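Local coordinates for Mgp-operon protein 3 (Mycoplasma pneumoniae, PDB 6RJ1), which probably serves in host-cell adhesion as the extracellular P40/P90 component that is associated with adhesin P1 in Mycoplasma pneumoniae, at residues A[29-34]-A[55-60]; A[61-66]-A[90-95]; A[226-231]-A[235-240]; A[358-363]-A[368-373]; A[441-444]-A[448-451]. All coordinates share one frame; numbering follows the deposited sequence. Where two conformers were deposited one is given.

The five contacts come in series along the chain, each closing before the next opens. Contact 1 places helix 30-33 on a strand of the eight-stranded mixed sheet, and the chain runs from its second segment into contact 2, whose centre lies about 18 Å away; contact 1 also touches contact 4, Ala60 against Ile369. Contacts 2, 3 and 4 gather round contact 5, their centres about 9, 11 and 10 Å from it, and each touches it; all four lie on the same side of the chain's centre. Helix 446-454 is their common element: residues distant in sequence meet on it, so the early strands and the 226-240 and 358-373 regions are brought together in this N-domain.

Contact 1: A[29-34]-A[55-60]; sequences DVVRAA and ALVRSA
Here a short helix packs on a sheet: Val30 and Val31 of helix 30-33 rest against Ala55 and Val57 of strand 52-59, the second strand of an eight-stranded mixed sheet. Strand alternation sets the pattern, with Ala55 and Val57 turned toward the helix and Leu56 toward the other side, where it meets Leu134. Val30 is the central side chain. Its CG1, anti to the backbone N (chi1 164°), touches both strand residues, 3.8 Å from Ala55 CB and 3.9 Å from Val57 CG1. Val57 CG1 also reaches Val31 CG2 at 4.1 Å, so one methyl of the strand spans two successive helix residues. All four residues are buried and no hydrogen bond crosses, leaving the contact purely apolar. The neighbouring strand 114-121 extends the same surface, since both Val30 and Val57 touch Leu116. At the start of the helix Asp29 is the N-cap. The capping bond from Arg32 N to Asp29 OD1 is 3.3 Å long and nearly straight (176°), the amide approaching from above the carboxylate plane.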
# COMPACT_ATOMS: atom_id res chain seq x y z
N ASP A 29 21.41 9.89 -20.29
CA ASP A 29 20.29 9.05 -20.71
C ASP A 29 20.59 7.68 -20.15
O ASP A 29 21.34 6.90 -20.75
CB ASP A 29 20.09 9.00 -22.24
CG ASP A 29 18.82 8.28 -22.71
OD1 ASP A 29 18.35 7.35 -22.00
OD2 ASP A 29 18.30 8.64 -23.78
N VAL A 30 20.05 7.42 -18.97
CA VAL A 30 20.22 6.22 -18.16
C VAL A 30 20.01 4.92 -18.97
O VAL A 30 20.84 4.01 -18.88
CB VAL A 30 19.31 6.34 -16.91
CG1 VAL A 30 19.11 5.01 -16.20
CG2 VAL A 30 19.85 7.38 -15.94
N VAL A 31 18.96 4.87 -19.82
CA VAL A 31 18.62 3.71 -20.64
C VAL A 31 19.65 3.50 -21.78
O VAL A 31 20.14 2.37 -21.94
CB VAL A 31 17.14 3.78 -21.13
CG1 VAL A 31 16.82 2.70 -22.16
CG2 VAL A 31 16.19 3.67 -19.95
N ARG A 32 19.98 4.56 -22.54
CA ARG A 32 20.96 4.52 -23.62
C ARG A 32 22.36 4.16 -23.09
O ARG A 32 23.03 3.31 -23.68
CB ARG A 32 21.01 5.88 -24.36
CG ARG A 32 20.53 5.82 -25.80
CD ARG A 32 19.18 6.51 -25.97
NE ARG A 32 18.76 6.55 -27.37
CZ ARG A 32 17.75 7.28 -27.84
NH1 ARG A 32 17.06 8.06 -27.02
NH2 ARG A 32 17.45 7.25 -29.13
N ALA A 33 22.78 4.80 -21.97
CA ALA A 33 24.10 4.60 -21.33
C ALA A 33 24.30 3.20 -20.78
O ALA A 33 25.43 2.71 -20.79
CB ALA A 33 24.31 5.63 -20.23
N ALA A 34 23.21 2.55 -20.31
CA ALA A 34 23.26 1.20 -19.76
C ALA A 34 23.18 0.12 -20.85
O ALA A 34 23.26 -1.07 -20.54
CB ALA A 34 22.16 1.00 -18.74
N ALA A 55 20.34 3.71 -10.30
CA ALA A 55 19.07 3.91 -11.02
C ALA A 55 18.25 2.61 -11.08
O ALA A 55 18.80 1.53 -10.93
CB ALA A 55 19.33 4.44 -12.43
N LEU A 56 16.93 2.73 -11.26
CA LEU A 56 15.98 1.62 -11.37
C LEU A 56 15.20 1.77 -12.67
O LEU A 56 14.56 2.81 -12.90
CB LEU A 56 15.03 1.60 -10.16
CG LEU A 56 13.98 0.48 -10.09
CD1 LEU A 56 14.64 -0.90 -10.09
CD2 LEU A 56 13.11 0.63 -8.86
N VAL A 57 15.27 0.76 -13.52
CA VAL A 57 14.60 0.77 -14.83
C VAL A 57 13.74 -0.47 -15.05
O VAL A 57 14.12 -1.57 -14.65
CB VAL A 57 15.60 1.00 -16.01
CG1 VAL A 57 16.18 2.42 -16.01
CG2 VAL A 57 16.70 -0.05 -16.04
N ARG A 58 12.61 -0.30 -15.74
CA ARG A 58 11.69 -1.38 -16.08
C ARG A 58 11.18 -1.22 -17.51
O ARG A 58 11.20 -0.12 -18.04
CB ARG A 58 10.53 -1.47 -15.06
CG ARG A 58 9.53 -0.33 -15.12
CD ARG A 58 8.56 -0.37 -13.97
NE ARG A 58 7.72 0.83 -13.95
CZ ARG A 58 6.81 1.09 -13.02
NH1 ARG A 58 6.61 0.25 -12.02
NH2 ARG A 58 6.09 2.20 -13.09
N SER A 59 10.72 -2.31 -18.13
CA SER A 59 10.20 -2.29 -19.49
C SER A 59 8.77 -2.79 -19.54
O SER A 59 8.44 -3.77 -18.86
CB SER A 59 11.08 -3.12 -20.42
OG SER A 59 10.41 -3.50 -21.61
N ALA A 60 7.92 -2.13 -20.36
CA ALA A 60 6.51 -2.50 -20.56
C ALA A 60 6.40 -3.79 -21.41
O ALA A 60 5.30 -4.28 -21.67
CB ALA A 60 5.77 -1.36 -21.23

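Contact 2: A[61-66]-A[90-95]; sequences LVRVKF and QKALNG
Leu61 lays its forked end against the backbone of helix 86-93 at Ala92 and Leu93. CD2 touches Ala92 C and Leu93 N, each at 3.6 Å, and lies 3.7 Å from Ala92 CB, while CD1 meets Leu93 CG at 3.8 Å; the two leucine side chains cross at about a right angle. Ala92 CB has a second neighbour in Arg63, standing over one face of the guanidinium, 3.5 Å from Arg63 NH2. The ring of Pro444 covers the opposite face, so that the flat cation is sandwiched between two apolar groups. Its rotation is fixed at the edge: the chain bends at chi2 (-59°) and folds NH1 back onto the carbonyl of Val62, with Arg63 NH1 to Val62 O at 2.8 Å and the acceptor close to the guanidinium plane. Ala60 O accepts from the same NH1, and Glu88 offers a long, weak ion pair to NE. Ser89 OG hydrogen-bonds to Leu61 O. The contact thus ties helix 86-93 to the link between strands 52-59 and 64-66. Arg63, just before strand 64-66, makes a backbone bond with Asp85, and Lys65 within it with Ser83 of its antiparallel partner 82-84; Val62 and Val64 pack on helix 446-454.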
# COMPACT_ATOMS: atom_id res chain seq x y z
N LEU A 61 7.55 -4.32 -21.84
CA LEU A 61 7.60 -5.53 -22.63
C LEU A 61 7.86 -6.76 -21.78
O LEU A 61 7.90 -7.87 -22.32
CB LEU A 61 8.63 -5.42 -23.77
CG LEU A 61 8.25 -4.53 -24.95
CD1 LEU A 61 9.45 -4.28 -25.82
CD2 LEU A 61 7.13 -5.13 -25.77
N VAL A 62 8.03 -6.59 -20.45
CA VAL A 62 8.26 -7.70 -19.53
C VAL A 62 7.01 -8.60 -19.48
O VAL A 62 5.89 -8.09 -19.43
CB VAL A 62 8.75 -7.23 -18.12
CG1 VAL A 62 7.64 -6.58 -17.30
CG2 VAL A 62 9.40 -8.37 -17.35
N ARG A 63 7.19 -9.93 -19.58
CA ARG A 63 6.10 -10.89 -19.53
C ARG A 63 6.42 -12.00 -18.54
O ARG A 63 7.50 -12.58 -18.60
CB ARG A 63 5.72 -11.43 -20.92
CG ARG A 63 5.04 -10.40 -21.84
CD ARG A 63 3.73 -9.84 -21.27
NE ARG A 63 3.09 -8.90 -22.18
CZ ARG A 63 3.40 -7.61 -22.29
NH1 ARG A 63 4.37 -7.09 -21.55
NH2 ARG A 63 2.75 -6.83 -23.15
N VAL A 64 5.50 -12.25 -17.58
CA VAL A 64 5.71 -13.27 -16.55
C VAL A 64 4.66 -14.38 -16.67
O VAL A 64 3.50 -14.11 -16.98
CB VAL A 64 5.81 -12.66 -15.11
CG1 VAL A 64 6.10 -13.73 -14.07
CG2 VAL A 64 6.88 -11.57 -15.05
N LYS A 65 5.09 -15.64 -16.45
CA LYS A 65 4.21 -16.80 -16.45
C LYS A 65 4.34 -17.59 -15.14
O LYS A 65 5.42 -17.65 -14.54
CB LYS A 65 4.38 -17.69 -17.70
CG LYS A 65 5.65 -18.54 -17.77
CD LYS A 65 5.63 -19.54 -18.91
CE LYS A 65 6.92 -20.35 -19.05
NZ LYS A 65 8.09 -19.50 -19.44
N PHE A 66 3.22 -18.15 -14.69
CA PHE A 66 3.16 -19.01 -13.51
C PHE A 66 2.72 -20.39 -13.98
O PHE A 66 1.69 -20.53 -14.66
CB PHE A 66 2.21 -18.43 -12.44
CG PHE A 66 1.89 -19.35 -11.28
CD1 PHE A 66 2.87 -19.70 -10.37
CD2 PHE A 66 0.61 -19.83 -11.09
CE1 PHE A 66 2.58 -20.54 -9.29
CE2 PHE A 66 0.31 -20.67 -10.01
CZ PHE A 66 1.30 -21.02 -9.12
N GLN A 90 8.39 -11.21 -26.97
CA GLN A 90 8.71 -11.06 -28.39
C GLN A 90 7.41 -10.78 -29.14
O GLN A 90 7.41 -9.96 -30.06
CB GLN A 90 9.40 -12.32 -28.93
CG GLN A 90 10.14 -12.11 -30.26
CD GLN A 90 11.50 -11.46 -30.11
OE1 GLN A 90 11.69 -10.27 -30.41
NE2 GLN A 90 12.48 -12.22 -29.64
N LYS A 91 6.31 -11.44 -28.72
CA LYS A 91 4.98 -11.28 -29.32
C LYS A 91 4.49 -9.84 -29.14
O LYS A 91 3.99 -9.24 -30.09
CB LYS A 91 3.99 -12.28 -28.69
CG LYS A 91 2.71 -12.50 -29.49
CD LYS A 91 1.72 -13.38 -28.74
CE LYS A 91 0.38 -13.46 -29.42
NZ LYS A 91 -0.60 -14.24 -28.61
N ALA A 92 4.70 -9.28 -27.93
CA ALA A 92 4.33 -7.92 -27.56
C ALA A 92 5.17 -6.87 -28.29
O ALA A 92 4.67 -5.78 -28.55
CB ALA A 92 4.45 -7.73 -26.06
N LEU A 93 6.44 -7.21 -28.64
CA LEU A 93 7.37 -6.34 -29.37
C LEU A 93 6.80 -6.02 -30.75
O LEU A 93 6.84 -4.86 -31.18
CB LEU A 93 8.76 -7.00 -29.52
CG LEU A 93 9.99 -6.16 -29.13
CD1 LEU A 93 11.24 -7.00 -29.17
CD2 LEU A 93 10.18 -4.96 -30.05
N ASN A 94 6.20 -7.04 -31.42
CA ASN A 94 5.56 -6.96 -32.73
C ASN A 94 4.30 -6.07 -32.74
O ASN A 94 3.78 -5.77 -33.82
CB ASN A 94 5.25 -8.37 -33.24
CG ASN A 94 6.47 -9.19 -33.63
OD1 ASN A 94 7.52 -9.15 -32.98
ND2 ASN A 94 6.33 -9.98 -34.68
N GLY A 95 3.84 -5.66 -31.55
CA GLY A 95 2.69 -4.78 -31.35
C GLY A 95 1.38 -5.45 -31.66
O GLY A 95 0.63 -4.99 -32.52

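Contact 3: A[226-231]-A[235-240]; sequences GRAYRK and SWPVYE
Arg227 and Glu240 join the two segments by a buried salt bridge, with Arg227 NH2 2.9 Å from Glu240 OE1. The two side chains lie alongside and point the same way, guanidinium and carboxylate planes 46° apart. Bends at chi2 and chi3 of the arginine spread its three nitrogens over separate acceptors: NE forms a salt bridge with Glu167, and NH1 bonds to Pro169 O. The carboxylate is equally well supplied. Thr174 OG1 shares a hydrogen bond with OE1 and Thr171 OG1 with OE2, so the buried charges are gripped from several directions. Farther along, Arg230 turns its chain back at chi2 (-78°) over the opposing backbone. NE gives a weak, bent bond to Ser235 O at 3.2 Å (123°), the oxygen lying near the guanidinium plane, whereas NH2 bonds better, to its own neighbour Tyr229 O at 3.0 Å. Aliphatic Arg230 CG leans on Trp236 CD1 at 3.8 Å, the two side chains sliding past each other in opposite directions. Trp236 NE1 is satisfied by Val166 O and Ser235 OG by Leu443 O. Between the polar ends, Ala228 CB sits on Pro237 CD at 3.4 Å and also lies over one guanidinium face of Arg230. The segments run antiparallel, yet side chains rather than a backbone ladder link them; each strand pairs elsewhere, 229-230 with 165-167, and 239-241 with 356-358. Helix 253-267 packs on Arg230 and Pro237, helix 446-454 on Arg230 and Trp236.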
# COMPACT_ATOMS: atom_id res chain seq x y z
N GLY A 226 -19.19 -7.42 -9.08
CA GLY A 226 -18.24 -6.35 -8.77
C GLY A 226 -16.90 -6.39 -9.47
O GLY A 226 -16.70 -7.13 -10.44
N ARG A 227 -15.96 -5.56 -8.94
CA ARG A 227 -14.57 -5.41 -9.38
C ARG A 227 -13.92 -6.78 -9.53
O ARG A 227 -14.15 -7.67 -8.70
CB ARG A 227 -13.73 -4.57 -8.41
CG ARG A 227 -14.47 -3.46 -7.67
CD ARG A 227 -13.84 -2.09 -7.86
NE ARG A 227 -12.42 -2.11 -7.53
CZ ARG A 227 -11.45 -1.64 -8.31
NH1 ARG A 227 -10.19 -1.74 -7.94
NH2 ARG A 227 -11.75 -1.06 -9.46
N ALA A 228 -13.13 -6.95 -10.59
CA ALA A 228 -12.49 -8.21 -10.89
C ALA A 228 -11.47 -8.67 -9.87
O ALA A 228 -10.69 -7.87 -9.36
CB ALA A 228 -11.88 -8.16 -12.27
N TYR A 229 -11.52 -9.97 -9.57
CA TYR A 229 -10.58 -10.72 -8.75
C TYR A 229 -10.06 -11.73 -9.74
O TYR A 229 -10.85 -12.42 -10.41
CB TYR A 229 -11.28 -11.42 -7.58
CG TYR A 229 -11.54 -10.49 -6.42
CD1 TYR A 229 -10.54 -10.20 -5.49
CD2 TYR A 229 -12.78 -9.88 -6.26
CE1 TYR A 229 -10.77 -9.33 -4.42
CE2 TYR A 229 -13.03 -9.01 -5.19
CZ TYR A 229 -12.02 -8.74 -4.27
OH TYR A 229 -12.28 -7.89 -3.22
N ARG A 230 -8.74 -11.76 -9.94
CA ARG A 230 -8.20 -12.67 -10.93
C ARG A 230 -7.06 -13.53 -10.40
O ARG A 230 -6.37 -13.14 -9.46
CB ARG A 230 -7.77 -11.90 -12.21
CG ARG A 230 -8.88 -11.19 -12.98
CD ARG A 230 -9.71 -12.14 -13.83
NE ARG A 230 -10.78 -11.45 -14.57
CZ ARG A 230 -12.02 -11.26 -14.10
NH1 ARG A 230 -12.92 -10.62 -14.83
NH2 ARG A 230 -12.35 -11.69 -12.88
N LYS A 231 -6.88 -14.70 -11.03
CA LYS A 231 -5.79 -15.62 -10.72
C LYS A 231 -4.51 -15.07 -11.39
O LYS A 231 -4.58 -14.21 -12.27
CB LYS A 231 -6.11 -17.04 -11.20
CG LYS A 231 -7.09 -17.78 -10.30
CD LYS A 231 -6.97 -19.29 -10.47
CE LYS A 231 -7.71 -20.01 -9.37
NZ LYS A 231 -7.49 -21.48 -9.44
N SER A 235 -6.14 -12.19 -16.50
CA SER A 235 -5.92 -10.76 -16.68
C SER A 235 -7.06 -9.95 -16.10
O SER A 235 -8.23 -10.36 -16.19
CB SER A 235 -5.78 -10.41 -18.16
OG SER A 235 -4.64 -11.04 -18.71
N TRP A 236 -6.72 -8.78 -15.53
CA TRP A 236 -7.72 -7.86 -15.01
C TRP A 236 -8.32 -7.12 -16.22
O TRP A 236 -7.60 -6.87 -17.20
CB TRP A 236 -7.05 -6.80 -14.13
CG TRP A 236 -6.49 -7.28 -12.83
CD1 TRP A 236 -7.11 -8.06 -11.90
CD2 TRP A 236 -5.24 -6.88 -12.26
NE1 TRP A 236 -6.31 -8.20 -10.79
CE2 TRP A 236 -5.15 -7.50 -10.99
CE3 TRP A 236 -4.17 -6.09 -12.71
CZ2 TRP A 236 -4.03 -7.34 -10.16
CZ3 TRP A 236 -3.08 -5.91 -11.88
CH2 TRP A 236 -3.01 -6.54 -10.63
N PRO A 237 -9.61 -6.72 -16.19
CA PRO A 237 -10.12 -5.91 -17.30
C PRO A 237 -9.77 -4.44 -17.10
O PRO A 237 -9.49 -4.01 -15.97
CB PRO A 237 -11.64 -6.15 -17.25
CG PRO A 237 -11.92 -6.69 -15.87
CD PRO A 237 -10.63 -6.89 -15.14
N VAL A 238 -9.76 -3.67 -18.19
CA VAL A 238 -9.50 -2.22 -18.15
C VAL A 238 -10.73 -1.52 -17.55
O VAL A 238 -10.62 -0.46 -16.94
CB VAL A 238 -9.12 -1.62 -19.53
CG1 VAL A 238 -7.62 -1.42 -19.68
CG2 VAL A 238 -9.72 -2.39 -20.71
N TYR A 239 -11.90 -2.17 -17.70
CA TYR A 239 -13.21 -1.73 -17.22
C TYR A 239 -13.41 -2.11 -15.76
O TYR A 239 -12.95 -3.16 -15.30
CB TYR A 239 -14.34 -2.32 -18.08
CG TYR A 239 -14.01 -2.34 -19.56
CD1 TYR A 239 -14.16 -1.21 -20.34
CD2 TYR A 239 -13.51 -3.49 -20.16
CE1 TYR A 239 -13.82 -1.21 -21.70
CE2 TYR A 239 -13.17 -3.51 -21.51
CZ TYR A 239 -13.33 -2.37 -22.28
OH TYR A 239 -13.00 -2.38 -23.61
N GLU A 240 -14.13 -1.24 -15.03
CA GLU A 240 -14.49 -1.43 -13.63
C GLU A 240 -15.90 -0.87 -13.38
O GLU A 240 -16.26 0.14 -13.98
CB GLU A 240 -13.43 -0.86 -12.67
CG GLU A 240 -13.09 0.62 -12.86
CD GLU A 240 -12.47 1.25 -11.63
OE1 GLU A 240 -13.11 1.21 -10.56
OE2 GLU A 240 -11.34 1.77 -11.74

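Contact 4: A[358-363]-A[368-373]; sequences NTAQAL and VIVPGL
The peptide group between Ala360 and Gln361 is the flat surface that Val370 and Leu373 meet. Leu373 CD2 stands over one face of it, 3.7 Å from Ala360 C and 3.6 Å from Ala360 O. Val370 CG2 comes to the oxygen from nearer the peptide plane, also 3.6 Å from Ala360 O. The Gln361 carboxamide points elsewhere: its chain bends at chi2 (92°) and carries OE1 to Gln879 NE2, leaving the aliphatic CG to cross Leu373 at about a right angle, 3.8 Å from Leu373 CD2. At the other end Leu363 CB meets two valines, 3.9 Å from both Val370 CG2 and Val368 CB. Beside it runs the one hydrogen bond across the contact, Val368 N to Leu363 O at 3.1 Å (156°). It ties the returning chain to the helix it has just left. A type II beta turn from Val370 to Leu373, closed by Leu373 N to Val370 O, then swings Leu373 back over the first turn of the helix; Gly372 supplies the positive phi of its third position. Helix 360-365 thereby gains an apolar covering from its own continuation. Thr359, just before that helix, bonds to Val238 O near strand 239-241, and Ile369 points away from helix 360-365, onto Thr448 and His452 of helix 446-454.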
# COMPACT_ATOMS: atom_id res chain seq x y z
N ASN A 358 -14.03 3.11 -18.10
CA ASN A 358 -12.82 2.68 -18.81
C ASN A 358 -11.68 3.46 -18.15
O ASN A 358 -11.59 4.68 -18.30
CB ASN A 358 -12.94 3.00 -20.32
CG ASN A 358 -11.91 2.32 -21.19
OD1 ASN A 358 -10.72 2.25 -20.88
ND2 ASN A 358 -12.36 1.81 -22.33
N THR A 359 -10.88 2.76 -17.34
CA THR A 359 -9.80 3.41 -16.59
C THR A 359 -8.41 3.05 -17.13
O THR A 359 -7.43 3.04 -16.38
CB THR A 359 -9.95 3.12 -15.09
OG1 THR A 359 -10.09 1.71 -14.89
CG2 THR A 359 -11.14 3.86 -14.47
N ALA A 360 -8.32 2.83 -18.46
CA ALA A 360 -7.08 2.48 -19.16
C ALA A 360 -5.92 3.44 -18.90
O ALA A 360 -4.83 2.98 -18.54
CB ALA A 360 -7.34 2.36 -20.66
N GLN A 361 -6.16 4.76 -19.04
CA GLN A 361 -5.15 5.81 -18.86
C GLN A 361 -4.76 6.00 -17.40
O GLN A 361 -3.63 6.41 -17.12
CB GLN A 361 -5.58 7.14 -19.50
CG GLN A 361 -5.91 7.03 -20.99
CD GLN A 361 -7.37 6.75 -21.26
OE1 GLN A 361 -8.12 6.22 -20.43
NE2 GLN A 361 -7.82 7.12 -22.45
N ALA A 362 -5.68 5.67 -16.48
CA ALA A 362 -5.43 5.74 -15.04
C ALA A 362 -4.48 4.62 -14.65
O ALA A 362 -3.52 4.87 -13.92
CB ALA A 362 -6.74 5.64 -14.26
N LEU A 363 -4.71 3.40 -15.19
CA LEU A 363 -3.89 2.21 -14.95
C LEU A 363 -2.48 2.38 -15.50
O LEU A 363 -1.52 2.13 -14.78
CB LEU A 363 -4.54 0.95 -15.53
CG LEU A 363 -5.85 0.50 -14.90
CD1 LEU A 363 -6.64 -0.37 -15.86
CD2 LEU A 363 -5.63 -0.21 -13.55
N VAL A 368 0.75 0.09 -14.56
CA VAL A 368 0.12 -1.13 -15.06
C VAL A 368 0.39 -1.14 -16.57
O VAL A 368 0.27 -0.09 -17.22
CB VAL A 368 -1.39 -1.19 -14.69
CG1 VAL A 368 -2.13 -2.26 -15.48
CG2 VAL A 368 -1.58 -1.41 -13.19
N ILE A 369 0.84 -2.28 -17.11
CA ILE A 369 1.12 -2.42 -18.55
C ILE A 369 -0.22 -2.43 -19.31
O ILE A 369 -0.98 -3.40 -19.22
CB ILE A 369 2.01 -3.66 -18.89
CG1 ILE A 369 3.35 -3.65 -18.13
CG2 ILE A 369 2.21 -3.81 -20.42
CD1 ILE A 369 4.04 -5.01 -18.02
N VAL A 370 -0.51 -1.33 -20.02
CA VAL A 370 -1.71 -1.19 -20.84
C VAL A 370 -1.25 -1.13 -22.30
O VAL A 370 -0.86 -0.06 -22.78
CB VAL A 370 -2.63 -0.00 -20.43
CG1 VAL A 370 -3.89 0.04 -21.29
CG2 VAL A 370 -3.01 -0.08 -18.95
N PRO A 371 -1.20 -2.28 -23.01
CA PRO A 371 -0.75 -2.27 -24.42
C PRO A 371 -1.58 -1.35 -25.31
O PRO A 371 -2.80 -1.33 -25.23
CB PRO A 371 -0.83 -3.74 -24.84
CG PRO A 371 -0.83 -4.52 -23.55
CD PRO A 371 -1.58 -3.65 -22.59
N GLY A 372 -0.88 -0.56 -26.13
CA GLY A 372 -1.48 0.42 -27.04
C GLY A 372 -1.47 1.82 -26.45
O GLY A 372 -1.83 2.78 -27.13
N LEU A 373 -1.06 1.92 -25.17
CA LEU A 373 -0.96 3.15 -24.39
C LEU A 373 0.49 3.42 -23.93
O LEU A 373 0.73 4.40 -23.22
CB LEU A 373 -1.89 3.07 -23.17
CG LEU A 373 -3.21 3.83 -23.26
CD1 LEU A 373 -4.19 3.13 -24.19
CD2 LEU A 373 -3.82 3.97 -21.89

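Contact 5: A[441-444]-A[448-451]; sequences DALP and TQLY
This is a loop-to-helix contact at the start of helix 446-454, where the incoming chain folds against the first turns: Leu443 and Pro444 pack on Thr448 and Gln449. All four residues are buried. The helix leads into strand 457-461, the edge strand of the eight-stranded mixed sheet, so the loop is packed at the approach to that sheet. The proline meets both helix residues. Its CB lies 3.8 Å from Thr448 CG2. The threonine hydroxyl lies beside the backbone N (chi1 -59°), which leaves CG2 anti to it, and Thr448 OG1 accepts a hydrogen bond from Val64 N. Methyl and hydroxyl therefore serve different neighbours, the loop and the early strand region. Gln449 crosses the proline at about a right angle, with NE2 3.4 Å from Pro444 CD and 3.7 Å from Leu443 CB. A bend at chi2 (-71°) brings its carboxamide back beside the loop, and its two ends are used apart: OE1 accepts from Ile369 N, linking the helix to the chain beyond helix 360-365, and the amide nitrogen faces the loop. There Gln449 NE2 donates a weak hydrogen bond to Pro444 O, 3.3 Å long and bent to 135°.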
# COMPACT_ATOMS: atom_id res chain seq x y z
N ASP A 441 -7.36 -5.70 -27.30
CA ASP A 441 -6.28 -6.42 -26.62
C ASP A 441 -6.49 -6.45 -25.11
O ASP A 441 -6.69 -5.40 -24.49
CB ASP A 441 -4.90 -5.78 -26.92
CG ASP A 441 -4.64 -5.40 -28.37
OD1 ASP A 441 -4.48 -6.33 -29.20
OD2 ASP A 441 -4.58 -4.19 -28.66
N ALA A 442 -6.42 -7.66 -24.54
CA ALA A 442 -6.49 -7.86 -23.09
C ALA A 442 -5.14 -7.47 -22.48
O ALA A 442 -4.11 -7.57 -23.15
CB ALA A 442 -6.80 -9.31 -22.77
N LEU A 443 -5.15 -7.02 -21.22
CA LEU A 443 -3.93 -6.63 -20.50
C LEU A 443 -3.09 -7.87 -20.20
O LEU A 443 -3.67 -8.94 -20.06
CB LEU A 443 -4.29 -5.97 -19.15
CG LEU A 443 -5.15 -4.71 -19.11
CD1 LEU A 443 -5.46 -4.33 -17.68
CD2 LEU A 443 -4.47 -3.54 -19.78
N PRO A 444 -1.76 -7.76 -19.99
CA PRO A 444 -0.99 -8.95 -19.57
C PRO A 444 -1.41 -9.47 -18.18
O PRO A 444 -2.07 -8.75 -17.42
CB PRO A 444 0.46 -8.43 -19.54
CG PRO A 444 0.45 -7.17 -20.33
CD PRO A 444 -0.88 -6.58 -20.09
N THR A 448 2.41 -10.69 -14.23
CA THR A 448 3.25 -9.76 -15.01
C THR A 448 3.09 -8.35 -14.41
O THR A 448 4.09 -7.66 -14.19
CB THR A 448 2.82 -9.82 -16.48
OG1 THR A 448 2.98 -11.15 -16.96
CG2 THR A 448 3.60 -8.84 -17.36
N GLN A 449 1.83 -7.94 -14.14
CA GLN A 449 1.49 -6.63 -13.58
C GLN A 449 2.09 -6.48 -12.21
O GLN A 449 2.55 -5.39 -11.88
CB GLN A 449 -0.03 -6.40 -13.51
CG GLN A 449 -0.78 -6.56 -14.83
CD GLN A 449 -0.54 -5.49 -15.86
OE1 GLN A 449 0.34 -4.63 -15.75
NE2 GLN A 449 -1.35 -5.52 -16.90
N LEU A 450 2.11 -7.56 -11.41
CA LEU A 450 2.70 -7.56 -10.09
C LEU A 450 4.23 -7.42 -10.20
O LEU A 450 4.81 -6.70 -9.39
CB LEU A 450 2.32 -8.80 -9.26
CG LEU A 450 0.86 -8.92 -8.82
CD1 LEU A 450 0.55 -10.33 -8.36
CD2 LEU A 450 0.50 -7.91 -7.76
N TYR A 451 4.86 -8.05 -11.22
CA TYR A 451 6.30 -7.89 -11.40
C TYR A 451 6.66 -6.45 -11.78
O TYR A 451 7.51 -5.84 -11.12
CB TYR A 451 6.91 -8.91 -12.38
CG TYR A 451 8.40 -8.69 -12.58
CD1 TYR A 451 9.32 -9.15 -11.64
CD2 TYR A 451 8.87 -7.94 -13.65
CE1 TYR A 451 10.68 -8.90 -11.79
CE2 TYR A 451 10.23 -7.67 -13.80
CZ TYR A 451 11.13 -8.16 -12.87
OH TYR A 451 12.47 -7.90 -13.03